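PDB 3DWO: probable outer membrane protein from Pseudomonas aeruginosa, which probably carries long-chain fatty acids or similar hydrophobic compounds across the outer membrane, as a beta-barrel channel of the FadL family. Local coordinates for residues A[242-248]-A[272-278]; A[74-78]-A[249-253]; A[269-273]-A[322-326]; A[238-242]-A[278-282]. Residue numbers count along the deposited sequence, not the author numbering.

Interaction 1: residues A[242-248]-A[272-278]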
loop_
_atom_site.group_PDB
_atom_site.type_symbol
_atom_site.label_atom_id
_atom_site.label_comp_id
_atom_site.label_asym_id
_atom_site.label_seq_id
_atom_site.Cartn_x
_atom_site.Cartn_y
_atom_site.Cartn_z
ATOM N N GLY A 242 -13.854 -6.717 12.043
ATOM C CA GLY A 242 -13.811 -5.756 13.128
ATOM C C GLY A 242 -15.183 -5.145 13.389
ATOM O O GLY A 242 -16.169 -5.869 13.547
ATOM N N HIS A 243 -15.249 -3.817 13.414
ATOM C CA HIS A 243 -16.501 -3.111 13.692
ATOM C C HIS A 243 -16.572 -1.789 12.947
ATOM O O HIS A 243 -15.588 -1.331 12.371
ATOM C CB HIS A 243 -16.601 -2.790 15.192
ATOM C CG HIS A 243 -16.311 -3.956 16.084
ATOM N ND1 HIS A 243 -17.287 -4.832 16.507
ATOM C CD2 HIS A 243 -15.142 -4.424 16.586
ATOM C CE1 HIS A 243 -16.733 -5.791 17.228
ATOM N NE2 HIS A 243 -15.433 -5.567 17.290
ATOM N N TYR A 244 -17.752 -1.176 12.979
ATOM C CA TYR A 244 -17.957 0.137 12.379
ATOM C C TYR A 244 -18.877 0.845 13.355
ATOM O O TYR A 244 -19.665 0.207 14.049
ATOM C CB TYR A 244 -18.616 0.051 10.983
ATOM C CG TYR A 244 -20.126 -0.125 10.974
ATOM C CD1 TYR A 244 -20.981 0.924 11.325
ATOM C CD2 TYR A 244 -20.702 -1.345 10.609
ATOM C CE1 TYR A 244 -22.372 0.760 11.311
ATOM C CE2 TYR A 244 -22.094 -1.521 10.593
ATOM C CZ TYR A 244 -22.919 -0.468 10.943
ATOM O OH TYR A 244 -24.286 -0.638 10.924
ATOM N N ASN A 245 -18.758 2.161 13.429
ATOM C CA ASN A 245 -19.609 2.940 14.303
ATOM C C ASN A 245 -19.754 4.300 13.648
ATOM O O ASN A 245 -18.923 4.694 12.824
ATOM C CB ASN A 245 -19.001 3.058 15.710
ATOM C CG ASN A 245 -17.849 4.035 15.780
ATOM O OD1 ASN A 245 -18.048 5.246 15.777
ATOM N ND2 ASN A 245 -16.635 3.512 15.846
ATOM N N LEU A 246 -20.831 4.996 13.982
ATOM C CA LEU A 246 -21.073 6.306 13.419
ATOM C C LEU A 246 -20.979 7.314 14.545
ATOM O O LEU A 246 -21.658 7.174 15.558
ATOM C CB LEU A 246 -22.469 6.376 12.793
ATOM C CG LEU A 246 -22.804 5.483 11.597
ATOM C CD1 LEU A 246 -22.527 4.032 11.927
ATOM C CD2 LEU A 246 -24.269 5.659 11.246
ATOM N N TYR A 247 -20.119 8.311 14.376
ATOM C CA TYR A 247 -19.986 9.353 15.378
ATOM C C TYR A 247 -20.782 10.545 14.875
ATOM O O TYR A 247 -20.283 11.339 14.078
ATOM C CB TYR A 247 -18.521 9.751 15.577
ATOM C CG TYR A 247 -18.371 11.105 16.239
ATOM C CD1 TYR A 247 -19.149 11.451 17.346
ATOM C CD2 TYR A 247 -17.500 12.062 15.724
ATOM C CE1 TYR A 247 -19.072 12.724 17.920
ATOM C CE2 TYR A 247 -17.412 13.336 16.289
ATOM C CZ TYR A 247 -18.206 13.661 17.385
ATOM O OH TYR A 247 -18.164 14.932 17.918
ATOM N N ASP A 248 -22.024 10.661 15.336
ATOM C CA ASP A 248 -22.889 11.758 14.914
ATOM C C ASP A 248 -22.603 13.076 15.628
ATOM O O ASP A 248 -22.344 13.099 16.828
ATOM C CB ASP A 248 -24.358 11.386 15.135
ATOM C CG ASP A 248 -24.672 11.077 16.593
ATOM O OD1 ASP A 248 -25.633 11.665 17.132
ATOM O OD2 ASP A 248 -23.961 10.245 17.196
ATOM N N LEU A 272 -28.576 -0.557 8.667
ATOM C CA LEU A 272 -27.595 0.342 9.251
ATOM C C LEU A 272 -27.918 0.661 10.714
ATOM O O LEU A 272 -29.069 0.932 11.069
ATOM C CB LEU A 272 -27.528 1.636 8.438
ATOM C CG LEU A 272 -26.479 2.653 8.895
ATOM C CD1 LEU A 272 -25.083 2.083 8.637
ATOM C CD2 LEU A 272 -26.668 3.967 8.151
ATOM N N ARG A 273 -26.892 0.635 11.557
ATOM C CA ARG A 273 -27.057 0.915 12.981
ATOM C C ARG A 273 -26.015 1.938 13.420
ATOM O O ARG A 273 -25.178 2.357 12.616
ATOM C CB ARG A 273 -26.892 -0.378 13.782
ATOM C CG ARG A 273 -27.818 -1.503 13.329
ATOM C CD ARG A 273 -27.454 -2.818 14.002
ATOM N NE ARG A 273 -28.284 -3.926 13.538
ATOM C CZ ARG A 273 -28.130 -5.191 13.923
ATOM N NH1 ARG A 273 -27.172 -5.517 14.784
ATOM N NH2 ARG A 273 -28.936 -6.135 13.449
ATOM N N MET A 274 -26.057 2.342 14.686
ATOM C CA MET A 274 -25.090 3.316 15.175
ATOM C C MET A 274 -23.729 2.655 15.348
ATOM O O MET A 274 -22.710 3.332 15.457
ATOM C CB MET A 274 -25.559 3.935 16.502
ATOM C CG MET A 274 -26.729 4.902 16.349
ATOM S SD MET A 274 -26.416 6.204 15.106
ATOM C CE MET A 274 -25.365 7.315 16.043
ATOM N N GLY A 275 -23.729 1.327 15.356
ATOM C CA GLY A 275 -22.503 0.564 15.506
ATOM C C GLY A 275 -22.793 -0.924 15.392
ATOM O O GLY A 275 -23.858 -1.373 15.797
ATOM N N ALA A 276 -21.861 -1.690 14.837
ATOM C CA ALA A 276 -22.057 -3.127 14.686
ATOM C C ALA A 276 -20.759 -3.776 14.235
ATOM O O ALA A 276 -19.804 -3.086 13.894
ATOM C CB ALA A 276 -23.163 -3.401 13.661
ATOM N N SER A 277 -20.718 -5.102 14.243
ATOM C CA SER A 277 -19.523 -5.817 13.807
ATOM C C SER A 277 -19.461 -5.639 12.288
ATOM O O SER A 277 -20.462 -5.275 11.669
ATOM C CB SER A 277 -19.628 -7.296 14.182
ATOM O OG SER A 277 -20.764 -7.880 13.581
ATOM N N ALA A 278 -18.302 -5.891 11.683
ATOM C CA ALA A 278 -18.171 -5.690 10.244
ATOM C C ALA A 278 -17.009 -6.446 9.620
ATOM O O ALA A 278 -16.123 -6.934 10.315
ATOM C CB ALA A 278 -18.008 -4.201 9.964
#

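Interaction 2: residues A[74-78]-A[249-253]. With C8E ((hydroxyethyloxy)tri(ethyloxy)octane), chain C.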
loop_
_atom_site.group_PDB
_atom_site.type_symbol
_atom_site.label_atom_id
_atom_site.label_comp_id
_atom_site.label_asym_id
_atom_site.label_seq_id
_atom_site.Cartn_x
_atom_site.Cartn_y
_atom_site.Cartn_z
ATOM N N TYR A 74 -22.866 22.493 9.500
ATOM C CA TYR A 74 -23.112 23.151 10.777
ATOM C C TYR A 74 -22.296 22.547 11.913
ATOM O O TYR A 74 -21.879 21.388 11.858
ATOM C CB TYR A 74 -24.595 23.055 11.146
ATOM C CG TYR A 74 -25.526 23.708 10.158
ATOM C CD1 TYR A 74 -25.790 25.081 10.215
ATOM C CD2 TYR A 74 -26.131 22.959 9.150
ATOM C CE1 TYR A 74 -26.634 25.688 9.287
ATOM C CE2 TYR A 74 -26.972 23.552 8.218
ATOM C CZ TYR A 74 -27.218 24.914 8.290
ATOM O OH TYR A 74 -28.030 25.495 7.347
ATOM N N GLN A 75 -22.097 23.352 12.951
ATOM C CA GLN A 75 -21.363 22.945 14.138
ATOM C C GLN A 75 -21.975 21.667 14.696
ATOM O O GLN A 75 -21.266 20.693 14.933
ATOM C CB GLN A 75 -21.433 24.061 15.190
ATOM C CG GLN A 75 -20.867 23.712 16.553
ATOM C CD GLN A 75 -19.362 23.545 16.536
ATOM O OE1 GLN A 75 -18.633 24.431 16.079
ATOM N NE2 GLN A 75 -18.884 22.413 17.044
ATOM N N ASP A 76 -23.293 21.669 14.888
ATOM C CA ASP A 76 -23.988 20.501 15.432
ATOM C C ASP A 76 -25.412 20.370 14.869
ATOM O O ASP A 76 -26.366 20.162 15.618
ATOM C CB ASP A 76 -24.036 20.613 16.963
ATOM C CG ASP A 76 -24.392 19.301 17.648
ATOM O OD1 ASP A 76 -24.507 19.308 18.893
ATOM O OD2 ASP A 76 -24.551 18.266 16.962
ATOM N N GLY A 77 -25.551 20.498 13.551
ATOM C CA GLY A 77 -26.863 20.386 12.936
ATOM C C GLY A 77 -27.561 21.721 12.726
ATOM O O GLY A 77 -27.080 22.755 13.187
ATOM N N PRO A 78 -28.709 21.727 12.035
ATOM C CA PRO A 78 -29.478 22.950 11.762
ATOM C C PRO A 78 -29.666 23.787 13.024
ATOM O O PRO A 78 -29.864 23.244 14.115
ATOM C CB PRO A 78 -30.808 22.411 11.239
ATOM C CG PRO A 78 -30.414 21.136 10.570
ATOM C CD PRO A 78 -29.427 20.536 11.545
ATOM N N HIS A 249 -22.646 14.167 14.870
ATOM C CA HIS A 249 -22.439 15.523 15.387
ATOM C C HIS A 249 -23.453 16.294 14.561
ATOM O O HIS A 249 -23.153 17.268 13.854
ATOM C CB HIS A 249 -20.999 15.986 15.137
ATOM C CG HIS A 249 -20.460 15.619 13.789
ATOM N ND1 HIS A 249 -20.329 16.534 12.764
ATOM C CD2 HIS A 249 -19.983 14.444 13.309
ATOM C CE1 HIS A 249 -19.789 15.941 11.715
ATOM N NE2 HIS A 249 -19.569 14.673 12.018
ATOM N N ASP A 250 -24.678 15.807 14.710
ATOM C CA ASP A 250 -25.870 16.230 13.993
ATOM C C ASP A 250 -26.959 16.898 14.820
ATOM O O ASP A 250 -27.969 17.340 14.271
ATOM C CB ASP A 250 -26.485 14.972 13.378
ATOM C CG ASP A 250 -26.620 15.067 11.915
ATOM O OD1 ASP A 250 -26.911 14.035 11.286
ATOM O OD2 ASP A 250 -26.437 16.188 11.398
ATOM N N GLY A 251 -26.788 16.928 16.132
ATOM C CA GLY A 251 -27.829 17.491 16.962
ATOM C C GLY A 251 -28.899 16.414 17.086
ATOM O O GLY A 251 -30.061 16.700 17.370
ATOM N N GLY A 252 -28.507 15.165 16.843
ATOM C CA GLY A 252 -29.440 14.053 16.952
ATOM C C GLY A 252 -30.142 13.574 15.686
ATOM O O GLY A 252 -30.893 12.596 15.738
ATOM N N LEU A 253 -29.918 14.242 14.557
ATOM C CA LEU A 253 -30.565 13.850 13.302
ATOM C C LEU A 253 -30.250 12.431 12.874
ATOM O O LEU A 253 -31.153 11.636 12.627
ATOM C CB LEU A 253 -30.172 14.796 12.163
ATOM C CG LEU A 253 -30.723 16.220 12.237
ATOM C CD1 LEU A 253 -30.228 17.022 11.044
ATOM C CD2 LEU A 253 -32.245 16.182 12.257
HETATM C C1 C8E C . -22.495 3.514 4.468
HETATM C C2 C8E C . -23.843 3.553 3.927
HETATM C C3 C8E C . -24.713 4.530 4.567
HETATM C C4 C8E C . -26.046 4.338 4.020
HETATM C C5 C8E C . -26.899 5.454 4.482
HETATM C C6 C8E C . -28.199 5.371 3.866
HETATM C C7 C8E C . -28.918 6.369 4.642
HETATM C C8 C8E C . -30.312 6.367 4.183
HETATM O O9 C8E C . -31.374 7.208 4.591
HETATM C C10 C8E C . -31.776 7.226 5.945
HETATM C C11 C8E C . -32.919 8.183 5.990
HETATM O O12 C8E C . -32.621 9.343 6.777
HETATM C C13 C8E C . -33.612 10.393 6.663
HETATM C C14 C8E C . -33.617 11.753 7.421
HETATM O O15 C8E C . -32.619 12.425 8.252
HETATM C C16 C8E C . -32.778 12.051 9.632
HETATM C C17 C8E C . -33.722 12.948 10.449
HETATM O O18 C8E C . -34.472 12.470 11.587
HETATM C C19 C8E C . -35.781 11.962 11.220
HETATM C C20 C8E C . -36.643 11.024 12.141
HETATM O O21 C8E C . -37.676 10.240 11.534
HETATM O O HOH W 1 -23.540 19.150 12.053
HETATM O O HOH W 2 -19.927 19.330 12.847
#

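Interaction 3: residues A[269-273]-A[322-326]. With C8E ((hydroxyethyloxy)tri(ethyloxy)octane), chain C.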
loop_
_atom_site.group_PDB
_atom_site.type_symbol
_atom_site.label_atom_id
_atom_site.label_comp_id
_atom_site.label_asym_id
_atom_site.label_seq_id
_atom_site.Cartn_x
_atom_site.Cartn_y
_atom_site.Cartn_z
ATOM N N GLY A 269 -33.210 -3.677 2.286
ATOM C CA GLY A 269 -32.097 -4.608 2.344
ATOM C C GLY A 269 -30.925 -4.048 3.134
ATOM O O GLY A 269 -29.940 -4.746 3.392
ATOM N N LEU A 270 -31.022 -2.781 3.514
ATOM C CA LEU A 270 -29.966 -2.144 4.277
ATOM C C LEU A 270 -30.283 -2.185 5.766
ATOM O O LEU A 270 -31.381 -1.813 6.192
ATOM C CB LEU A 270 -29.783 -0.686 3.831
ATOM C CG LEU A 270 -28.827 0.176 4.671
ATOM C CD1 LEU A 270 -27.430 -0.437 4.660
ATOM C CD2 LEU A 270 -28.784 1.598 4.121
ATOM N N ASP A 271 -29.323 -2.654 6.552
ATOM C CA ASP A 271 -29.486 -2.703 8.000
ATOM C C ASP A 271 -28.385 -1.871 8.649
ATOM O O ASP A 271 -27.382 -2.408 9.124
ATOM C CB ASP A 271 -29.414 -4.141 8.520
ATOM C CG ASP A 271 -29.267 -4.199 10.037
ATOM O OD1 ASP A 271 -30.085 -3.565 10.746
ATOM O OD2 ASP A 271 -28.330 -4.874 10.520
ATOM N N LEU A 272 -28.576 -0.557 8.667
ATOM C CA LEU A 272 -27.595 0.342 9.251
ATOM C C LEU A 272 -27.918 0.661 10.714
ATOM O O LEU A 272 -29.069 0.932 11.069
ATOM C CB LEU A 272 -27.528 1.636 8.438
ATOM C CG LEU A 272 -26.479 2.653 8.895
ATOM C CD1 LEU A 272 -25.083 2.083 8.637
ATOM C CD2 LEU A 272 -26.668 3.967 8.151
ATOM N N ARG A 273 -26.892 0.635 11.557
ATOM C CA ARG A 273 -27.057 0.915 12.981
ATOM C C ARG A 273 -26.015 1.938 13.420
ATOM O O ARG A 273 -25.178 2.357 12.616
ATOM C CB ARG A 273 -26.892 -0.378 13.782
ATOM C CG ARG A 273 -27.818 -1.503 13.329
ATOM C CD ARG A 273 -27.454 -2.818 14.002
ATOM N NE ARG A 273 -28.284 -3.926 13.538
ATOM C CZ ARG A 273 -28.130 -5.191 13.923
ATOM N NH1 ARG A 273 -27.172 -5.517 14.784
ATOM N NH2 ARG A 273 -28.936 -6.135 13.449
ATOM N N HIS A 322 -22.683 -8.562 9.368
ATOM C CA HIS A 322 -23.483 -9.772 9.548
ATOM C C HIS A 322 -23.737 -10.440 8.196
ATOM O O HIS A 322 -24.851 -10.884 7.908
ATOM C CB HIS A 322 -24.818 -9.434 10.219
ATOM C CG HIS A 322 -24.667 -8.763 11.547
ATOM N ND1 HIS A 322 -25.114 -7.484 11.789
ATOM C CD2 HIS A 322 -24.088 -9.184 12.696
ATOM C CE1 HIS A 322 -24.816 -7.142 13.031
ATOM N NE2 HIS A 322 -24.193 -8.157 13.603
ATOM N N GLY A 323 -22.693 -10.492 7.369
ATOM C CA GLY A 323 -22.804 -11.108 6.059
ATOM C C GLY A 323 -23.512 -10.279 5.000
ATOM O O GLY A 323 -23.477 -10.633 3.825
ATOM N N ASN A 324 -24.154 -9.184 5.401
ATOM C CA ASN A 324 -24.873 -8.337 4.457
ATOM C C ASN A 324 -24.118 -7.064 4.118
ATOM O O ASN A 324 -23.451 -6.465 4.971
ATOM C CB ASN A 324 -26.258 -7.980 5.009
ATOM C CG ASN A 324 -27.277 -9.090 4.790
ATOM O OD1 ASN A 324 -26.921 -10.220 4.440
ATOM N ND2 ASN A 324 -28.550 -8.774 4.993
ATOM N N THR A 325 -24.237 -6.649 2.863
ATOM C CA THR A 325 -23.564 -5.446 2.388
ATOM C C THR A 325 -24.155 -4.156 2.938
ATOM O O THR A 325 -25.365 -3.950 2.919
ATOM C CB THR A 325 -23.583 -5.384 0.838
ATOM O OG1 THR A 325 -22.707 -6.393 0.317
ATOM C CG2 THR A 325 -23.126 -4.012 0.333
ATOM N N ILE A 326 -23.289 -3.294 3.454
ATOM C CA ILE A 326 -23.726 -2.000 3.953
ATOM C C ILE A 326 -23.564 -1.077 2.746
ATOM O O ILE A 326 -24.493 -0.364 2.366
ATOM C CB ILE A 326 -22.849 -1.511 5.118
ATOM C CG1 ILE A 326 -23.110 -2.373 6.359
ATOM C CG2 ILE A 326 -23.146 -0.055 5.417
ATOM C CD1 ILE A 326 -24.545 -2.371 6.813
HETATM C C1 C8E C . -22.495 3.514 4.468
HETATM C C2 C8E C . -23.843 3.553 3.927
HETATM C C3 C8E C . -24.713 4.530 4.567
HETATM C C4 C8E C . -26.046 4.338 4.020
HETATM C C5 C8E C . -26.899 5.454 4.482
HETATM C C6 C8E C . -28.199 5.371 3.866
HETATM C C7 C8E C . -28.918 6.369 4.642
HETATM C C8 C8E C . -30.312 6.367 4.183
HETATM O O9 C8E C . -31.374 7.208 4.591
HETATM C C10 C8E C . -31.776 7.226 5.945
HETATM C C11 C8E C . -32.919 8.183 5.990
HETATM O O12 C8E C . -32.621 9.343 6.777
HETATM C C13 C8E C . -33.612 10.393 6.663
HETATM C C14 C8E C . -33.617 11.753 7.421
HETATM O O15 C8E C . -32.619 12.425 8.252
HETATM C C16 C8E C . -32.778 12.051 9.632
HETATM C C17 C8E C . -33.722 12.948 10.449
HETATM O O18 C8E C . -34.472 12.470 11.587
HETATM C C19 C8E C . -35.781 11.962 11.220
HETATM C C20 C8E C . -36.643 11.024 12.141
HETATM O O21 C8E C . -37.676 10.240 11.534
HETATM O O HOH W 3 -27.232 -4.107 5.496
HETATM O O HOH W 4 -28.732 -6.147 5.674
#

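Interaction 4: residues A[238-242]-A[278-282]. With SO4 (sulfate ion), chain B.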
loop_
_atom_site.group_PDB
_atom_site.type_symbol
_atom_site.label_atom_id
_atom_site.label_comp_id
_atom_site.label_asym_id
_atom_site.label_seq_id
_atom_site.Cartn_x
_atom_site.Cartn_y
_atom_site.Cartn_z
ATOM N N ASN A 238 -7.641 -12.242 2.134
ATOM C CA ASN A 238 -7.573 -11.444 3.344
ATOM C C ASN A 238 -8.897 -10.740 3.669
ATOM O O ASN A 238 -9.155 -9.625 3.209
ATOM C CB ASN A 238 -6.426 -10.443 3.133
ATOM C CG ASN A 238 -6.023 -9.712 4.391
ATOM O OD1 ASN A 238 -6.150 -10.224 5.506
ATOM N ND2 ASN A 238 -5.504 -8.506 4.212
ATOM N N LYS A 239 -9.733 -11.408 4.458
ATOM C CA LYS A 239 -11.018 -10.856 4.861
ATOM C C LYS A 239 -10.848 -10.162 6.205
ATOM O O LYS A 239 -10.705 -10.817 7.238
ATOM C CB LYS A 239 -12.059 -11.968 4.982
ATOM C CG LYS A 239 -13.428 -11.508 5.456
ATOM C CD LYS A 239 -14.413 -12.671 5.402
ATOM C CE LYS A 239 -15.794 -12.281 5.896
ATOM N NZ LYS A 239 -16.729 -13.444 5.816
ATOM N N LEU A 240 -10.851 -8.832 6.182
ATOM C CA LEU A 240 -10.690 -8.042 7.394
ATOM C C LEU A 240 -11.971 -8.075 8.221
ATOM O O LEU A 240 -13.081 -7.996 7.684
ATOM C CB LEU A 240 -10.328 -6.596 7.028
ATOM C CG LEU A 240 -8.889 -6.284 6.588
ATOM C CD1 LEU A 240 -8.321 -7.386 5.719
ATOM C CD2 LEU A 240 -8.877 -4.954 5.845
ATOM N N LYS A 241 -11.809 -8.198 9.533
ATOM C CA LYS A 241 -12.944 -8.256 10.433
ATOM C C LYS A 241 -12.749 -7.287 11.583
ATOM O O LYS A 241 -11.627 -7.073 12.043
ATOM C CB LYS A 241 -13.113 -9.679 10.968
ATOM C CG LYS A 241 -13.229 -10.722 9.862
ATOM C CD LYS A 241 -13.307 -12.124 10.426
ATOM C CE LYS A 241 -12.883 -13.144 9.384
ATOM N NZ LYS A 241 -11.471 -12.928 8.926
ATOM N N GLY A 242 -13.854 -6.717 12.043
ATOM C CA GLY A 242 -13.811 -5.756 13.128
ATOM C C GLY A 242 -15.183 -5.145 13.389
ATOM O O GLY A 242 -16.169 -5.869 13.547
ATOM N N ALA A 278 -18.302 -5.891 11.683
ATOM C CA ALA A 278 -18.171 -5.690 10.244
ATOM C C ALA A 278 -17.009 -6.446 9.620
ATOM O O ALA A 278 -16.123 -6.934 10.315
ATOM C CB ALA A 278 -18.008 -4.201 9.964
ATOM N N SER A 279 -17.015 -6.519 8.294
ATOM C CA SER A 279 -15.941 -7.179 7.558
ATOM C C SER A 279 -15.759 -6.494 6.206
ATOM O O SER A 279 -16.631 -5.753 5.751
ATOM C CB SER A 279 -16.256 -8.664 7.341
ATOM O OG SER A 279 -17.333 -8.826 6.438
ATOM N N ALA A 280 -14.619 -6.746 5.574
ATOM C CA ALA A 280 -14.313 -6.178 4.277
ATOM C C ALA A 280 -13.122 -6.930 3.702
ATOM O O ALA A 280 -12.067 -6.997 4.334
ATOM C CB ALA A 280 -13.983 -4.685 4.416
ATOM N N ARG A 281 -13.293 -7.516 2.519
ATOM C CA ARG A 281 -12.198 -8.240 1.882
ATOM C C ARG A 281 -11.191 -7.233 1.350
ATOM O O ARG A 281 -11.569 -6.179 0.838
ATOM C CB ARG A 281 -12.684 -9.087 0.698
ATOM C CG ARG A 281 -13.575 -10.259 1.056
ATOM C CD ARG A 281 -13.456 -11.348 -0.008
ATOM N NE ARG A 281 -12.170 -12.029 0.092
ATOM C CZ ARG A 281 -11.944 -13.077 0.877
ATOM N NH1 ARG A 281 -12.926 -13.575 1.623
ATOM N NH2 ARG A 281 -10.731 -13.616 0.937
ATOM N N LEU A 282 -9.911 -7.565 1.477
ATOM C CA LEU A 282 -8.834 -6.711 0.991
ATOM C C LEU A 282 -7.666 -7.651 0.700
ATOM O O LEU A 282 -6.627 -7.609 1.362
ATOM C CB LEU A 282 -8.456 -5.673 2.054
ATOM C CG LEU A 282 -7.710 -4.387 1.655
ATOM C CD1 LEU A 282 -6.351 -4.726 1.092
ATOM C CD2 LEU A 282 -8.510 -3.612 0.630
HETATM S S SO4 B . -16.786 -12.287 1.329
HETATM O O1 SO4 B . -17.802 -13.207 0.782
HETATM O O2 SO4 B . -16.404 -11.315 0.286
HETATM O O3 SO4 B . -15.607 -13.072 1.741
HETATM O O4 SO4 B . -17.333 -11.561 2.492
#

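Interaction 1: residues A[242-248]-A[272-278]
The Y244 ring is the main protrusion here. It lies flat across the neighbouring strand, one face over A276 N, and it alone buries 115 Å² of the 603 Å² shared. Small residues make the hollow: A276 CB is 3.8 Å from Y244 CE2, and A278 CB meets the ring edge 4.0 Å from Y244 CD2. L272 closes the far end, its CD1 3.6 Å from Y244 OH, and that hydroxyl accepts a hydrogen bond from R273 N (3.0 Å). Beneath the face of the ring that covers A276 N, strands 242-248 and 275-278 run antiparallel, with 152° between their N-to-C directions; Y244 and A276 form a hydrogen-bonded pair, Y244 N to A276 O 2.9 Å and A276 N to Y244 O 3.0 Å. The two strands flank the long, helix-bearing loop of a FadL-type barrel. At the non-hydrogen-bonded pair N245–G275 the CA atoms come within 3.9 Å, and N245 turns its amide away to R204. Beyond it L246 N still bonds M274 O (2.9 Å), while L246 CD1 presses to 3.2 Å from R273 O. The M274 side chain starts away from the other strand but curls back, bringing CE to 3.4 Å from D248 OD2; L246 and M274 both rest on I258.

Interaction 2: residues A[74-78]-A[249-253]
Water carries much of the polar contact between these two irregular segments. Water 1 sits 2.8 Å from Y74 O and 2.6 Å from H249 O, placed to donate to either, and takes a weak hydrogen bond from G77 N at 2.8 Å. Water 2 lies 2.8 Å from both Q75 O and H249 ND1, so the imidazole is tied to the backbone of 74-78 through solvent. The direct polar approach is made by the D76 carboxylate, whose OD2 stands 2.7 Å from G251 N. The D250 CA-to-CB bond points away from 74-78, and its OD1 hydrogen-bonds T254 OG1 of helix 253-259. In topology this is a loop-to-loop contact: residues 74-78 belong to the connection between strands 44-63 and 93-105, whereas the loop residues 249-253 lead from strand 226-248 into helix 253-259, with G252 at the N-cap position. By analogy with FadL, both loops probably lie on the extracellular side of the barrel. Backbone closeness comes next. G77 CA makes a CA-H...O contact with D250 O at 3.5 Å, and a CB on G77 would clash with that oxygen; a CB on G251 would likewise run into D76 O. The apolar part is a single touch, P78 CD against L253 CD1 at 3.6 Å, while L253 O reaches 3.4 Å from the detergent atom C16.

Interaction 3: residues A[269-273]-A[322-326]
A guanidinium meeting an imidazole is the odd feature here: R273 NH1 approaches H322 CE1 to 3.4 Å, and H322 ND1 lies over one face of the R273 group. A carboxylate beside them offsets the charge, since D271 forms a salt bridge with the arginine (R273 NE to D271 OD2 3.2 Å). H322 and G323 have phi/psi of 59/43° and 77/-11°, values consistent with a type I' turn; this turn joins strands 316-321 and 324-330 and places H322 with its CA-to-CB bond toward 269-273, next to R273. Two waters bridge the segments. Water 3 goes backbone to backbone, accepting from D271 N (2.8 Å) and lying 3.2 Å from T325 O; water 4 accepts from the side-chain N324 ND2 (2.7 Å) and donates to G269 O (2.9 Å). The apolar side is formed by L270 CD1 on I326 CD1 (4.1 Å) and L272 CD1 on I326 CG2 (4.3 Å). Those three residues also line up along the octyl tail of the detergent: I326 CG2 is 3.7 Å from C1, L270 CD2 3.8 Å from C6 and L272 CD2 4.0 Å from C5. An apolar groove holding an alkyl chain beside a helix-bearing loop resembles the detergent-occupied surface site of FadL channels.

Interaction 4: residues A[238-242]-A[278-282]
Strands 239-242 and 278-281 run antiparallel, their axes 4.4 Å apart at closest approach and 162° between directions. Hydrogen-bonded pairs L240–A280 (L240 N to A280 O and A280 N to L240 O, both 2.9 Å) and G242–A278 (G242 N to A278 O 2.9 Å, A278 N to G242 O 2.8 Å) alternate with K239–R281 and K241–S279. The ladder ends with L282 N on N238 O (2.8 Å), and N238 ND2 adds a bond to L282 O (3.2 Å); N238 OD1 is held by N209. One face is polar: K239 CB packs over the R281 guanidinium, 3.8 Å from NH1, which donates to sulfate O3 at 2.7 Å, while R281 NH2 is salt-bridged to D283. The other is apolar, with L240 CD2 3.9 Å from L282 CB and L240 and A280 touching bound detergent. Such alternation is typical of beta-barrel strands; an apolar face toward the lumen, inferred from the detergent and from F3 touching L282, would be consistent with a channel for hydrophobic compounds.

Along the chain the order is 74-78, then 238-253, 269-282 and finally 322-326. Interaction 1 is nested inside the loop closed by interaction 4, both on strands 226-248 and 275-281; they share G242 and A278, with centres about 14 Å apart. Interaction 3, its centre about 10 Å from that of interaction 1, shares L272 and R273 with it, and its H322 also touches S277 and A276; it thus brings the small sheet of strands 316-321 and 324-330 against strand 275-281. Interaction 2, about 19 Å and 31 Å between centres from interactions 1 and 4, continues strand 226-248 into the loop region. Together they form a path from the wall to its outer loops, beside which one detergent molecule touches interactions 1, 2 and 3, consistent with a hydrophobic entry route.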